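Local coordinates for protein putative dioxygenase (1H-3-hydroxy-4-oxoquinaldine 2,4-dioxygenase) (Mycobacteroides abscessus subsp. abscessus, PDB 6RA3) that cleaves the ring of the Pseudomonas quinolone signal, a quorum-sensing molecule, giving N-octanoylanthranilate and carbon monoxide, at residues H95-W100 against L120-T125; A209-F214 against W235-R240; G22-T27 against A48-R53. One frame throughout, in Å; residues are numbered along the deposited sequence.

Contact 1: H95-W100 against L120-T125; sequences HAHGGW and LDLIMT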
loop_
_atom_site.group_PDB
_atom_site.type_symbol
_atom_site.label_atom_id
_atom_site.label_comp_id
_atom_site.label_asym_id
_atom_site.label_seq_id
_atom_site.Cartn_x
_atom_site.Cartn_y
_atom_site.Cartn_z
ATOM N N HIS A 95 -8.824 -15.069 15.251
ATOM C CA HIS A 95 -7.789 -16.088 15.284
ATOM C C HIS A 95 -7.133 -16.167 16.657
ATOM O O HIS A 95 -6.736 -15.141 17.230
ATOM C CB HIS A 95 -6.710 -15.835 14.250
ATOM C CG HIS A 95 -5.605 -16.833 14.316
ATOM N ND1 HIS A 95 -4.401 -16.569 14.933
ATOM C CD2 HIS A 95 -5.533 -18.113 13.880
ATOM C CE1 HIS A 95 -3.624 -17.630 14.840
ATOM N NE2 HIS A 95 -4.289 -18.580 14.205
ATOM N N ALA A 96 -6.982 -17.401 17.143
ATOM C CA ALA A 96 -6.411 -17.693 18.452
ATOM C C ALA A 96 -6.766 -16.604 19.451
ATOM O O ALA A 96 -7.942 -16.316 19.688
ATOM C CB ALA A 96 -4.897 -17.871 18.342
ATOM N N HIS A 97 -5.762 -15.963 20.029
ATOM C CA HIS A 97 -6.053 -15.141 21.185
ATOM C C HIS A 97 -6.740 -13.831 20.839
ATOM O O HIS A 97 -7.225 -13.162 21.754
ATOM C CB HIS A 97 -4.757 -14.989 21.985
ATOM C CG HIS A 97 -4.258 -16.317 22.465
ATOM N ND1 HIS A 97 -4.815 -16.964 23.549
ATOM C CD2 HIS A 97 -3.364 -17.181 21.929
ATOM C CE1 HIS A 97 -4.225 -18.138 23.703
ATOM N NE2 HIS A 97 -3.348 -18.297 22.730
ATOM N N GLY A 98 -6.912 -13.502 19.549
ATOM C CA GLY A 98 -7.906 -12.495 19.207
ATOM C C GLY A 98 -9.308 -12.877 19.656
ATOM O O GLY A 98 -10.151 -11.991 19.877
ATOM N N GLY A 99 -9.565 -14.187 19.836
ATOM C CA GLY A 99 -10.842 -14.634 20.391
ATOM C C GLY A 99 -11.229 -13.908 21.660
ATOM O O GLY A 99 -12.413 -13.652 21.908
ATOM N N TRP A 100 -10.238 -13.547 22.484
ATOM C CA TRP A 100 -10.571 -12.883 23.729
ATOM C C TRP A 100 -11.233 -11.550 23.481
ATOM O O TRP A 100 -12.165 -11.181 24.202
ATOM C CB TRP A 100 -9.328 -12.688 24.606
ATOM C CG TRP A 100 -8.693 -13.929 25.096
ATOM C CD1 TRP A 100 -7.636 -14.587 24.538
ATOM C CD2 TRP A 100 -9.048 -14.667 26.280
ATOM N NE1 TRP A 100 -7.312 -15.694 25.297
ATOM C CE2 TRP A 100 -8.171 -15.772 26.362
ATOM C CE3 TRP A 100 -10.021 -14.501 27.274
ATOM C CZ2 TRP A 100 -8.233 -16.711 27.407
ATOM C CZ3 TRP A 100 -10.072 -15.443 28.319
ATOM C CH2 TRP A 100 -9.184 -16.526 28.358
ATOM N N LEU A 120 -10.992 -19.303 15.985
ATOM C CA LEU A 120 -10.079 -20.242 15.342
ATOM C C LEU A 120 -8.944 -20.563 16.317
ATOM O O LEU A 120 -8.168 -19.670 16.683
ATOM C CB LEU A 120 -9.516 -19.656 14.048
ATOM C CG LEU A 120 -10.313 -19.655 12.737
ATOM C CD1 LEU A 120 -11.796 -19.465 12.942
ATOM C CD2 LEU A 120 -9.748 -18.566 11.844
ATOM N N ASP A 121 -8.878 -21.831 16.749
ATOM C CA ASP A 121 -7.699 -22.435 17.397
ATOM C C ASP A 121 -7.275 -21.701 18.671
ATOM O O ASP A 121 -6.106 -21.360 18.845
ATOM C CB ASP A 121 -6.539 -22.515 16.406
ATOM C CG ASP A 121 -5.784 -23.837 16.484
ATOM O OD1 ASP A 121 -4.966 -24.025 17.415
ATOM O OD2 ASP A 121 -6.014 -24.698 15.606
ATOM N N LEU A 122 -8.232 -21.475 19.572
ATOM C CA LEU A 122 -8.001 -20.837 20.869
ATOM C C LEU A 122 -8.061 -21.889 21.979
ATOM O O LEU A 122 -9.046 -22.627 22.082
ATOM C CB LEU A 122 -9.038 -19.735 21.115
ATOM C CG LEU A 122 -9.084 -19.072 22.493
ATOM C CD1 LEU A 122 -7.735 -18.425 22.866
ATOM C CD2 LEU A 122 -10.203 -18.057 22.553
ATOM N N ILE A 123 -7.007 -21.956 22.802
ATOM C CA ILE A 123 -6.912 -22.961 23.868
ATOM C C ILE A 123 -8.092 -22.797 24.819
ATOM O O ILE A 123 -8.246 -21.760 25.478
ATOM C CB ILE A 123 -5.555 -22.838 24.590
ATOM C CG1 ILE A 123 -4.404 -23.261 23.670
ATOM C CG2 ILE A 123 -5.496 -23.658 25.866
ATOM C CD1 ILE A 123 -4.471 -24.700 23.196
ATOM N N MET A 124 -8.951 -23.823 24.891
ATOM C CA MET A 124 -10.178 -23.703 25.666
ATOM C C MET A 124 -10.028 -24.214 27.098
ATOM O O MET A 124 -10.844 -23.860 27.961
ATOM C CB MET A 124 -11.310 -24.446 24.946
ATOM C CG MET A 124 -11.818 -23.717 23.683
ATOM S SD MET A 124 -12.750 -22.216 24.090
ATOM C CE MET A 124 -12.761 -21.444 22.455
ATOM N N THR A 125 -9.001 -25.019 27.366
ATOM C CA THR A 125 -8.624 -25.403 28.725
ATOM C C THR A 125 -8.037 -24.206 29.477
ATOM O O THR A 125 -7.796 -23.147 28.891
ATOM C CB THR A 125 -7.590 -26.531 28.678
ATOM O OG1 THR A 125 -6.424 -26.091 27.968
ATOM C CG2 THR A 125 -8.139 -27.766 27.989
#
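Ala96 stands at the sharp turn of the nucleophile elbow of the alpha/beta-hydrolase fold, and its N donates to Leu120 O at 2.6 Å, joining the elbow to the end of the neighbouring parallel strand. Its backbone angles (phi 34°, psi -121°) are those of the strained residue at the tip of such an elbow; here the side chain is a methyl, whose CB lies 3.7 Å from Asp121 O. In the loop after strand 116-120, Leu122 carries the apolar part of the contact. Its CG is anti to the backbone N (chi1 172°), and its two methyls meet different partners. CD2 goes to the start of helix 99-109, where Gly99, having no side chain, lets it come within 4.1 Å of the glycine CA. CD1 lies 3.3 Å from His97 ND1, and it also approaches Trp100 NE1 at 3.7 Å, the leucine and indole crossing at about a right angle. A weak hydrogen bond runs from Trp100 NE1 to His97 ND1. Asp121, probably the acid of the triad, uses OD1 for His246 ND1 and OD2 for Ser215 N. One short loop thus supplies both the carboxylate that probably orients His246, the likely proton donor/acceptor, and a methyl that packs against His97, the likely substrate-binding residue, helping to confine its imidazole.

Contact 2: A209-F214 against W235-R240; sequences AIRHVF and WFSYRR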
loop_
_atom_site.group_PDB
_atom_site.type_symbol
_atom_site.label_atom_id
_atom_site.label_comp_id
_atom_site.label_asym_id
_atom_site.label_seq_id
_atom_site.Cartn_x
_atom_site.Cartn_y
_atom_site.Cartn_z
ATOM N N ALA A 209 -24.543 -16.877 19.501
ATOM C CA ALA A 209 -24.045 -18.146 18.982
ATOM C C ALA A 209 -22.536 -18.090 18.816
ATOM O O ALA A 209 -22.001 -17.183 18.170
ATOM C CB ALA A 209 -24.701 -18.468 17.647
ATOM N N ILE A 210 -21.842 -19.055 19.392
ATOM C CA ILE A 210 -20.389 -19.086 19.335
ATOM C C ILE A 210 -19.954 -20.410 18.742
ATOM O O ILE A 210 -20.500 -21.460 19.090
ATOM C CB ILE A 210 -19.778 -18.867 20.733
ATOM C CG1 ILE A 210 -20.156 -17.481 21.247
ATOM C CG2 ILE A 210 -18.297 -19.074 20.685
ATOM C CD1 ILE A 210 -19.934 -17.274 22.732
ATOM N N ARG A 211 -18.970 -20.365 17.851
ATOM C CA ARG A 211 -18.419 -21.567 17.242
ATOM C C ARG A 211 -16.904 -21.510 17.317
ATOM O O ARG A 211 -16.289 -20.547 16.843
ATOM C CB ARG A 211 -18.862 -21.754 15.781
ATOM C CG ARG A 211 -18.254 -23.033 15.139
ATOM C CD ARG A 211 -18.983 -23.552 13.864
ATOM N NE ARG A 211 -20.441 -23.436 13.938
ATOM C CZ ARG A 211 -21.271 -23.631 12.914
ATOM N NH1 ARG A 211 -20.807 -23.969 11.704
ATOM N NH2 ARG A 211 -22.580 -23.495 13.098
ATOM N N HIS A 212 -16.305 -22.548 17.895
ATOM C CA HIS A 212 -14.863 -22.720 17.884
ATOM C C HIS A 212 -14.509 -23.749 16.826
ATOM O O HIS A 212 -15.086 -24.841 16.791
ATOM C CB HIS A 212 -14.347 -23.150 19.262
ATOM C CG HIS A 212 -12.862 -23.299 19.333
ATOM N ND1 HIS A 212 -12.246 -24.164 20.209
ATOM C CD2 HIS A 212 -11.868 -22.689 18.646
ATOM C CE1 HIS A 212 -10.936 -24.091 20.052
ATOM N NE2 HIS A 212 -10.682 -23.207 19.104
ATOM N N VAL A 213 -13.606 -23.369 15.934
ATOM C CA VAL A 213 -13.074 -24.231 14.894
ATOM C C VAL A 213 -11.577 -24.304 15.115
ATOM O O VAL A 213 -10.930 -23.271 15.320
ATOM C CB VAL A 213 -13.387 -23.684 13.488
ATOM C CG1 VAL A 213 -12.783 -24.563 12.445
ATOM C CG2 VAL A 213 -14.882 -23.563 13.277
ATOM N N PHE A 214 -11.021 -25.510 15.052
ATOM C CA PHE A 214 -9.636 -25.698 15.451
ATOM C C PHE A 214 -9.106 -26.963 14.809
ATOM O O PHE A 214 -9.864 -27.794 14.310
ATOM C CB PHE A 214 -9.516 -25.765 16.976
ATOM C CG PHE A 214 -10.373 -26.836 17.607
ATOM C CD1 PHE A 214 -11.616 -26.522 18.146
ATOM C CD2 PHE A 214 -9.934 -28.154 17.660
ATOM C CE1 PHE A 214 -12.407 -27.509 18.743
ATOM C CE2 PHE A 214 -10.718 -29.146 18.251
ATOM C CZ PHE A 214 -11.955 -28.821 18.793
ATOM N N TRP A 235 -26.094 -22.498 22.601
ATOM C CA TRP A 235 -25.507 -21.482 21.728
ATOM C C TRP A 235 -24.092 -21.807 21.283
ATOM O O TRP A 235 -23.559 -21.099 20.424
ATOM C CB TRP A 235 -25.512 -20.113 22.416
ATOM C CG TRP A 235 -25.152 -20.125 23.858
ATOM C CD1 TRP A 235 -26.018 -20.074 24.917
ATOM C CD2 TRP A 235 -23.831 -20.182 24.420
ATOM N NE1 TRP A 235 -25.317 -20.097 26.102
ATOM C CE2 TRP A 235 -23.973 -20.161 25.823
ATOM C CE3 TRP A 235 -22.543 -20.245 23.871
ATOM C CZ2 TRP A 235 -22.874 -20.199 26.686
ATOM C CZ3 TRP A 235 -21.450 -20.291 24.733
ATOM C CH2 TRP A 235 -21.625 -20.266 26.120
ATOM N N PHE A 236 -23.474 -22.840 21.829
ATOM C CA PHE A 236 -22.103 -23.183 21.499
ATOM C C PHE A 236 -22.090 -24.362 20.548
ATOM O O PHE A 236 -22.868 -25.307 20.695
ATOM C CB PHE A 236 -21.288 -23.517 22.757
ATOM C CG PHE A 236 -19.835 -23.817 22.479
ATOM C CD1 PHE A 236 -18.880 -22.799 22.499
ATOM C CD2 PHE A 236 -19.413 -25.112 22.202
ATOM C CE1 PHE A 236 -17.520 -23.087 22.256
ATOM C CE2 PHE A 236 -18.067 -25.403 21.954
ATOM C CZ PHE A 236 -17.117 -24.395 21.969
ATOM N N SER A 237 -21.205 -24.287 19.567
ATOM C CA SER A 237 -20.918 -25.376 18.651
ATOM C C SER A 237 -19.441 -25.309 18.349
ATOM O O SER A 237 -18.761 -24.343 18.705
ATOM C CB SER A 237 -21.721 -25.282 17.339
ATOM O OG SER A 237 -21.441 -24.054 16.673
ATOM N N TYR A 238 -18.949 -26.321 17.655
ATOM C CA TYR A 238 -17.521 -26.446 17.434
ATOM C C TYR A 238 -17.296 -27.485 16.349
ATOM O O TYR A 238 -18.198 -28.244 15.988
ATOM C CB TYR A 238 -16.784 -26.860 18.720
ATOM C CG TYR A 238 -16.882 -28.349 19.023
ATOM C CD1 TYR A 238 -15.958 -29.246 18.494
ATOM C CD2 TYR A 238 -17.910 -28.852 19.812
ATOM C CE1 TYR A 238 -16.039 -30.597 18.755
ATOM C CE2 TYR A 238 -18.003 -30.211 20.089
ATOM C CZ TYR A 238 -17.060 -31.076 19.554
ATOM O OH TYR A 238 -17.140 -32.423 19.821
ATOM N N ARG A 239 -16.055 -27.554 15.886
ATOM C CA ARG A 239 -15.694 -28.405 14.766
ATOM C C ARG A 239 -14.178 -28.557 14.688
ATOM O O ARG A 239 -13.463 -27.607 14.344
ATOM C CB ARG A 239 -16.259 -27.813 13.473
ATOM C CG ARG A 239 -15.971 -28.626 12.209
ATOM C CD ARG A 239 -17.255 -29.113 11.529
ATOM N NE ARG A 239 -18.345 -28.143 11.612
ATOM C CZ ARG A 239 -19.532 -28.290 11.036
ATOM N NH1 ARG A 239 -19.798 -29.374 10.313
ATOM N NH2 ARG A 239 -20.452 -27.341 11.184
ATOM N N ARG A 240 -13.679 -29.736 15.051
ATOM C CA ARG A 240 -12.284 -30.068 14.807
ATOM C C ARG A 240 -12.077 -30.277 13.313
ATOM O O ARG A 240 -12.903 -30.888 12.642
ATOM C CB ARG A 240 -11.884 -31.326 15.591
ATOM C CG ARG A 240 -10.508 -31.892 15.219
ATOM C CD ARG A 240 -10.050 -33.012 16.162
ATOM N NE ARG A 240 -9.819 -32.532 17.522
ATOM C CZ ARG A 240 -8.681 -31.990 17.957
ATOM N NH1 ARG A 240 -7.641 -31.848 17.140
ATOM N NH2 ARG A 240 -8.590 -31.579 19.217
HETATM O O HOH W 1 -24.106 -22.360 15.451
#
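Ser237 OG accepts a hydrogen bond from Arg211 NE at 3.0 Å and has a second, weak link, at 3.4 Å, to a water that in turn accepts from Arg211 NH2. The two residues are paired side by side on neighbouring parallel strands, their side chains on one face, at the ends of a beta-alpha-beta unit in which helix 221-232 connects strand 209-214 to strand 236-240, the last of the sheet within this chain. Backbone bonds such as Ser237 N to Ile210 O and Arg239 N to His212 O link the two strands. A bend at chi3 (-39°) brings Arg211 NE to the serine, though the hydroxyl oxygen sits somewhat out of the guanidinium plane. On the same face, Arg239 runs alongside and sets its NH2 3.4 Å from Arg211 NH1, a close approach of like charges that Glu259 probably eases by forming salt bridges to both arginines; Asp262 gives Arg211 another. The other face carries Ile210, Phe236, His212, Tyr238, Phe214 and Arg240. Just ahead of strand 236-240, the indole of Trp235 lies side by side with Ile210, whose CD1 is 3.9 Å from Trp235 CZ3, while His212 turns its ring away toward His226 and Leu122. Near the strand ends Phe214 CE1 meets Tyr238 CD1 at 4.0 Å. Arg240 meets the same phenyl ring twice: its CA lies over one face in a CH-pi contact, and its guanidinium, bound through NE to Asp223, stands at 78° to the ring plane with Phe214 CE2 against its face, 3.4 Å from Arg240 NH2.

Contact 3: G22-T27 against A48-R53; sequences GPVFVT and AQRTVR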
loop_
_atom_site.group_PDB
_atom_site.type_symbol
_atom_site.label_atom_id
_atom_site.label_comp_id
_atom_site.label_asym_id
_atom_site.label_seq_id
_atom_site.Cartn_x
_atom_site.Cartn_y
_atom_site.Cartn_z
ATOM N N GLY A 22 -27.184 -8.061 5.213
ATOM C CA GLY A 22 -27.100 -8.966 6.334
ATOM C C GLY A 22 -25.925 -8.607 7.219
ATOM O O GLY A 22 -25.316 -7.539 7.066
ATOM N N PRO A 23 -25.587 -9.494 8.163
ATOM C CA PRO A 23 -24.451 -9.224 9.048
ATOM C C PRO A 23 -23.136 -9.173 8.297
ATOM O O PRO A 23 -22.910 -9.918 7.338
ATOM C CB PRO A 23 -24.469 -10.400 10.036
ATOM C CG PRO A 23 -25.853 -10.926 9.980
ATOM C CD PRO A 23 -26.283 -10.734 8.544
ATOM N N VAL A 24 -22.260 -8.306 8.792
ATOM C CA VAL A 24 -20.932 -8.090 8.238
ATOM C C VAL A 24 -19.965 -9.081 8.878
ATOM O O VAL A 24 -19.969 -9.268 10.103
ATOM C CB VAL A 24 -20.505 -6.633 8.494
ATOM C CG1 VAL A 24 -19.067 -6.333 8.001
ATOM C CG2 VAL A 24 -21.524 -5.686 7.882
ATOM N N PHE A 25 -19.133 -9.727 8.065
ATOM C CA PHE A 25 -17.990 -10.445 8.620
ATOM C C PHE A 25 -16.891 -9.465 9.054
ATOM O O PHE A 25 -16.464 -8.610 8.273
ATOM C CB PHE A 25 -17.434 -11.425 7.608
ATOM C CG PHE A 25 -18.311 -12.618 7.373
ATOM C CD1 PHE A 25 -18.823 -13.342 8.440
ATOM C CD2 PHE A 25 -18.623 -13.018 6.082
ATOM C CE1 PHE A 25 -19.619 -14.452 8.228
ATOM C CE2 PHE A 25 -19.422 -14.126 5.862
ATOM C CZ PHE A 25 -19.923 -14.842 6.936
ATOM N N VAL A 26 -16.419 -9.594 10.300
ATOM C CA VAL A 26 -15.317 -8.776 10.813
ATOM C C VAL A 26 -14.198 -9.723 11.214
ATOM O O VAL A 26 -14.353 -10.536 12.139
ATOM C CB VAL A 26 -15.737 -7.872 11.980
ATOM C CG1 VAL A 26 -14.534 -7.074 12.487
ATOM C CG2 VAL A 26 -16.835 -6.930 11.569
ATOM N N THR A 27 -13.099 -9.672 10.471
ATOM C CA THR A 27 -11.964 -10.519 10.733
ATOM C C THR A 27 -11.051 -9.832 11.739
ATOM O O THR A 27 -10.851 -8.610 11.704
ATOM C CB THR A 27 -11.187 -10.869 9.467
ATOM O OG1 THR A 27 -10.351 -9.777 9.056
ATOM C CG2 THR A 27 -12.136 -11.259 8.347
ATOM N N ALA A 48 -19.827 -13.468 0.123
ATOM C CA ALA A 48 -20.999 -13.785 0.925
ATOM C C ALA A 48 -21.585 -12.564 1.618
ATOM O O ALA A 48 -22.808 -12.409 1.671
ATOM C CB ALA A 48 -20.632 -14.866 1.955
ATOM N N GLN A 49 -20.745 -11.674 2.138
ATOM C CA GLN A 49 -21.206 -10.549 2.935
ATOM C C GLN A 49 -20.185 -9.436 2.839
ATOM O O GLN A 49 -19.030 -9.675 2.518
ATOM C CB GLN A 49 -21.363 -10.898 4.424
ATOM C CG GLN A 49 -22.156 -12.151 4.764
ATOM C CD GLN A 49 -23.660 -11.999 4.529
ATOM O OE1 GLN A 49 -24.229 -10.897 4.646
ATOM N NE2 GLN A 49 -24.309 -13.117 4.201
ATOM N N ARG A 50 -20.611 -8.226 3.175
ATOM C CA ARG A 50 -19.641 -7.184 3.454
ATOM C C ARG A 50 -18.680 -7.730 4.482
ATOM O O ARG A 50 -19.103 -8.236 5.526
ATOM C CB ARG A 50 -20.312 -5.921 3.984
ATOM C CG ARG A 50 -19.357 -4.730 4.278
ATOM C CD ARG A 50 -20.094 -3.568 4.938
ATOM N NE ARG A 50 -19.246 -2.406 5.110
ATOM C CZ ARG A 50 -19.636 -1.267 5.661
ATOM N NH1 ARG A 50 -20.856 -1.128 6.117
ATOM N NH2 ARG A 50 -18.787 -0.254 5.749
ATOM N N THR A 51 -17.393 -7.685 4.148
ATOM C CA THR A 51 -16.318 -8.152 5.011
ATOM C C THR A 51 -15.388 -6.987 5.339
ATOM O O THR A 51 -14.901 -6.301 4.433
ATOM C CB THR A 51 -15.575 -9.273 4.315
ATOM O OG1 THR A 51 -16.478 -10.372 4.145
ATOM C CG2 THR A 51 -14.335 -9.714 5.120
ATOM N N VAL A 52 -15.173 -6.752 6.634
ATOM C CA VAL A 52 -14.278 -5.716 7.154
ATOM C C VAL A 52 -13.152 -6.450 7.871
ATOM O O VAL A 52 -13.395 -7.125 8.882
ATOM C CB VAL A 52 -15.000 -4.747 8.110
ATOM C CG1 VAL A 52 -13.999 -3.797 8.804
ATOM C CG2 VAL A 52 -16.069 -3.964 7.414
ATOM N N ARG A 53 -11.940 -6.362 7.337
ATOM C CA ARG A 53 -10.776 -6.953 7.989
ATOM C C ARG A 53 -10.109 -5.885 8.849
ATOM O O ARG A 53 -9.861 -4.773 8.377
ATOM C CB ARG A 53 -9.790 -7.522 6.975
ATOM C CG ARG A 53 -10.347 -8.598 6.084
ATOM C CD ARG A 53 -9.247 -9.273 5.309
ATOM N NE ARG A 53 -8.708 -8.346 4.318
ATOM C CZ ARG A 53 -7.602 -8.544 3.614
ATOM N NH1 ARG A 53 -6.876 -9.643 3.778
ATOM N NH2 ARG A 53 -7.230 -7.633 2.730
#
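Phe25 CB begins the contact, 3.7 Å from Thr51 OG1. CG is anti to the carbonyl carbon (chi1 -72°), and the ring it carries lies against the residues that precede strand 51-54. CD2 touches Gln49 CB, and the same hydroxyl oxygen of Thr51 sits at this edge of the ring, in its plane. Next, CE2 comes to 3.5 Å from Gln49 CG and also reaches Ala48 CB, at 4.2 Å, again near the ring plane. At the tip, CZ keeps a looser contact with Gln49 CG. Leu45 of helix 42-48 and Leu264 of helix 253-266 pack on the phenyl as well, so it is wedged between the sheet and the helices on that side. The strands are the parallel pair of a beta-alpha-beta unit linked through helix 42-48, held by bonds including Val52 N to Phe25 O at 2.8 Å. On the opposite face, Val24 CG1 packs on Val52 CG2 at 3.9 Å. Back on the Phe25 face, Thr27 OG1 lies only 3.1 Å from Arg53 CB, the two side chains running alongside each other, while the guanidinium of Arg53 reaches Asp15 and Asp39. Thr51 OG1 donates to Gln49 O from well above the carbonyl plane, so its polar hydrogen is satisfied within its own segment, which probably helps the oxygen lie beside the phenyl edge.

Contacts 2 and 3 pair parallel strands of the same central sheet; contact 1 joins the ends of two such strands and the loop and helix that follow. Contact 1 is wholly buried near the middle of the chain, beside the active site; contacts 2 and 3 are only partly buried and lie about 18 Å apart, centre to centre, each within a beta-alpha-beta unit. Contact 2, at one border of the sheet, sets arginines, paired with outside acids, against aromatics, whereas contact 3 packs valines and a phenyl, its buried Arg53 bridged to outside aspartates. Contacts 1 and 2 touch directly: Asp121 N and Leu122 N probably bond to Val213 O and His212 NE2, respectively. Contact 3 touches neither.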